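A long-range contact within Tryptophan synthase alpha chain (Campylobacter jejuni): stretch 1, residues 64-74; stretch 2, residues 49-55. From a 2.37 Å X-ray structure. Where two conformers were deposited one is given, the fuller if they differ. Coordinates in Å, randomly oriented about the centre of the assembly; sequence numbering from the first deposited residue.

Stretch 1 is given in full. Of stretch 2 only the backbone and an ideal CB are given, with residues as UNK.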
# COMPACT_ATOMS: atom_id res chain seq x y z
N ALA B 64 -0.46 -11.59 3.98
CA ALA B 64 -1.55 -12.36 3.34
C ALA B 64 -1.25 -12.54 1.85
O ALA B 64 -1.44 -13.68 1.27
CB ALA B 64 -2.85 -11.64 3.50
N ALA B 65 -0.78 -11.44 1.25
CA ALA B 65 -0.50 -11.38 -0.17
C ALA B 65 0.76 -12.19 -0.58
O ALA B 65 0.75 -12.84 -1.63
CB ALA B 65 -0.43 -9.91 -0.67
N LYS B 66 1.80 -12.19 0.27
CA LYS B 66 2.96 -13.03 -0.00
C LYS B 66 2.50 -14.46 0.09
O LYS B 66 2.85 -15.31 -0.75
CB LYS B 66 4.13 -12.81 0.97
CG LYS B 66 4.51 -11.35 1.27
CD LYS B 66 6.00 -11.32 1.55
CE LYS B 66 6.52 -9.96 2.02
NZ LYS B 66 6.01 -8.71 1.31
N ILE B 67 1.71 -14.73 1.12
CA ILE B 67 1.21 -16.09 1.30
C ILE B 67 0.42 -16.52 0.08
O ILE B 67 0.66 -17.60 -0.46
CB ILE B 67 0.42 -16.26 2.58
CG1 ILE B 67 1.37 -16.10 3.79
CG2 ILE B 67 -0.16 -17.66 2.63
CD1 ILE B 67 0.74 -15.52 5.08
N ALA B 68 -0.50 -15.67 -0.40
CA ALA B 68 -1.27 -16.03 -1.56
C ALA B 68 -0.31 -16.29 -2.72
O ALA B 68 -0.46 -17.31 -3.44
CB ALA B 68 -2.24 -14.91 -1.93
N LEU B 69 0.67 -15.38 -2.89
CA LEU B 69 1.57 -15.40 -4.05
C LEU B 69 2.43 -16.65 -4.11
O LEU B 69 2.50 -17.30 -5.16
CB LEU B 69 2.46 -14.15 -4.16
CG LEU B 69 1.78 -12.85 -4.58
CD1 LEU B 69 2.76 -11.70 -4.32
CD2 LEU B 69 1.30 -12.90 -6.03
N ASP B 70 3.07 -17.01 -3.01
CA ASP B 70 3.90 -18.22 -3.05
C ASP B 70 3.08 -19.53 -3.07
O ASP B 70 3.59 -20.61 -3.38
CB ASP B 70 4.86 -18.25 -1.87
CG ASP B 70 4.29 -19.01 -0.71
OD1 ASP B 70 4.99 -19.92 -0.21
OD2 ASP B 70 3.14 -18.71 -0.34
N GLN B 71 1.80 -19.39 -2.71
CA GLN B 71 0.85 -20.46 -2.67
C GLN B 71 0.35 -20.59 -4.13
O GLN B 71 -0.29 -21.59 -4.51
CB GLN B 71 -0.22 -20.01 -1.68
CG GLN B 71 -1.36 -20.89 -1.41
CD GLN B 71 -1.05 -22.07 -0.50
OE1 GLN B 71 -0.30 -21.98 0.48
NE2 GLN B 71 -1.66 -23.18 -0.81
N GLY B 72 0.66 -19.58 -4.96
CA GLY B 72 0.50 -19.70 -6.42
C GLY B 72 -0.74 -19.01 -6.91
O GLY B 72 -1.04 -19.06 -8.11
N VAL B 73 -1.45 -18.35 -5.98
CA VAL B 73 -2.67 -17.57 -6.28
C VAL B 73 -2.42 -16.30 -7.12
O VAL B 73 -1.96 -15.25 -6.60
CB VAL B 73 -3.46 -17.19 -4.99
CG1 VAL B 73 -4.77 -16.54 -5.35
CG2 VAL B 73 -3.74 -18.44 -4.13
N ASP B 74 -2.77 -16.41 -8.41
CA ASP B 74 -2.74 -15.30 -9.34
C ASP B 74 -4.16 -15.02 -9.84
O ASP B 74 -5.11 -15.76 -9.51
CB ASP B 74 -1.76 -15.58 -10.50
CG ASP B 74 -2.00 -16.94 -11.19
OD1 ASP B 74 -3.02 -17.63 -10.91
OD2 ASP B 74 -1.14 -17.32 -12.04
N UNK B 49 -6.83 -8.93 -4.53
CA UNK B 49 -5.97 -9.97 -5.08
C UNK B 49 -4.53 -9.61 -4.72
O UNK B 49 -4.30 -8.65 -3.94
CB UNK B 49 -6.15 -10.11 -6.59
N UNK B 50 -3.58 -10.44 -5.18
CA UNK B 50 -2.14 -10.07 -5.14
C UNK B 50 -1.48 -10.31 -6.54
O UNK B 50 -1.70 -11.36 -7.12
CB UNK B 50 -1.42 -10.88 -4.07
N UNK B 51 -0.76 -9.32 -7.10
CA UNK B 51 -0.06 -9.54 -8.40
C UNK B 51 1.45 -9.50 -8.22
O UNK B 51 2.14 -10.46 -8.60
CB UNK B 51 -0.48 -8.49 -9.43
N UNK B 52 1.95 -8.38 -7.69
CA UNK B 52 3.35 -8.24 -7.30
C UNK B 52 3.44 -8.13 -5.78
O UNK B 52 2.63 -7.44 -5.14
CB UNK B 52 3.99 -7.02 -7.97
N UNK B 53 4.43 -8.80 -5.20
CA UNK B 53 4.57 -8.80 -3.75
C UNK B 53 4.65 -7.38 -3.16
O UNK B 53 5.49 -6.59 -3.57
CB UNK B 53 5.82 -9.59 -3.36
N UNK B 54 3.74 -7.06 -2.22
CA UNK B 54 3.74 -5.81 -1.42
C UNK B 54 5.05 -5.40 -0.79
O UNK B 54 5.66 -6.14 -0.04
CB UNK B 54 2.71 -5.94 -0.29
N UNK B 55 5.43 -4.16 -1.08
CA UNK B 55 6.69 -3.58 -0.69
C UNK B 55 6.77 -3.22 0.77
O UNK B 55 7.86 -2.99 1.32
CB UNK B 55 6.96 -2.33 -1.53

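Stretch 1 is the last part of a helix and the turn that follows it. A65 and L69, one helical turn apart, point their CA-to-CB bonds toward stretch 2. K66 starts out sideways, but its long chain brings NZ close to that stretch. Stretch 2 has no regular helix or strand, so each position must be judged on its own backbone.

Position 49 points its CA-to-CB bond sideways. No atom of stretch 1 lies within 5.5 Å of the ideal CB. The contact sets little limit here, and many side chains would fit, polar or apolar. The residue is V49, with chi1 in t. It stays outside close contact with stretch 1.

Position 50 faces the helix directly. Its ideal CB is 3.7 Å from A65 CB, 3.8 Å from L69 CG and 4.6 Å from A68 CB. Stretch 1 offers only carbon at these points, with no charge or polar partner. A small apolar side chain suits the place best; with three side chains already this near, there is little room to grow straight toward the helix. The residue is A50. Its CB packs on A65 CB at 3.6 Å and on L69 CG at 3.8 Å. The backbone takes part too, with A50 O 3.5 Å from L69 CD2.

Position 51 points away from stretch 1, and its ideal CB has nothing of that stretch near it. Large or small side chains, polar or apolar, are all possible. The residue is Y51, with chi1 in t. It meets the helix through its backbone, where Y51 O lies 3.6 Å from L69 CD2.

Position 52 also points away, into space that stretch 1 does not fill. Again the choice is wide. The residue is S52. Its backbone C is 3.9 Å from L69 CD1, so the leucine lies against the main chain here.

Position 53 points sideways. Its ideal CB is 3.8 Å from L69 CD1 and 4.8 Å from K66 NZ. The nearby positive charge favours an acceptor, best of all an acid; Asp, Glu, Asn or Gln could be considered. The residue is D53. With chi1 in t, its end comes nearer to the helix than its CA-to-CB bond suggests. K66 NZ donates a hydrogen bond to D53 OD2 at 2.6 Å, and the pair forms a salt bridge. D53 OD1 is hydrogen-bonded elsewhere in the structure.

Position 54 points toward stretch 1. Its ideal CB is 4.6 Å from K66 NZ and 5.1 Å from A65 CB, which leaves room for a modest apolar group. Phi of -48° and psi of 126° allow proline, though Ala or Val would also be plausible. The residue is P54. Its ring reaches the helix, with P54 CG 3.7 Å from A65 CB.

Position 55 points away, and stretch 1 puts no demand on it. The residue is I55, which makes no contact with the helix.

Stretch 2 (49-55) VAYSDPI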
# COMPACT_ATOMS: atom_id res chain seq x y z
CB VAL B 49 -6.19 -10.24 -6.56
CG1 VAL B 49 -5.46 -11.52 -6.97
CG2 VAL B 49 -7.71 -10.41 -6.86
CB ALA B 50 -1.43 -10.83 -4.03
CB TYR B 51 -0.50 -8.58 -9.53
CG TYR B 51 0.39 -8.64 -10.77
CD1 TYR B 51 1.21 -7.57 -11.10
CD2 TYR B 51 0.46 -9.80 -11.58
CE1 TYR B 51 2.06 -7.60 -12.22
CE2 TYR B 51 1.31 -9.85 -12.70
CZ TYR B 51 2.11 -8.74 -13.01
OH TYR B 51 2.97 -8.73 -14.10
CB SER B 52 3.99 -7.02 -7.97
OG SER B 52 4.41 -7.30 -9.30
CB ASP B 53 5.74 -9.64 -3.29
CG ASP B 53 5.80 -9.79 -1.78
OD1 ASP B 53 6.58 -10.64 -1.27
OD2 ASP B 53 5.05 -9.05 -1.11
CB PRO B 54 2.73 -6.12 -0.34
CG PRO B 54 1.70 -6.95 -1.11
CD PRO B 54 2.47 -7.79 -2.08
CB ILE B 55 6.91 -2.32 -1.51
CG1 ILE B 55 8.38 -1.93 -1.49
CG2 ILE B 55 6.00 -1.20 -1.00
CD1 ILE B 55 8.79 -1.23 -2.76
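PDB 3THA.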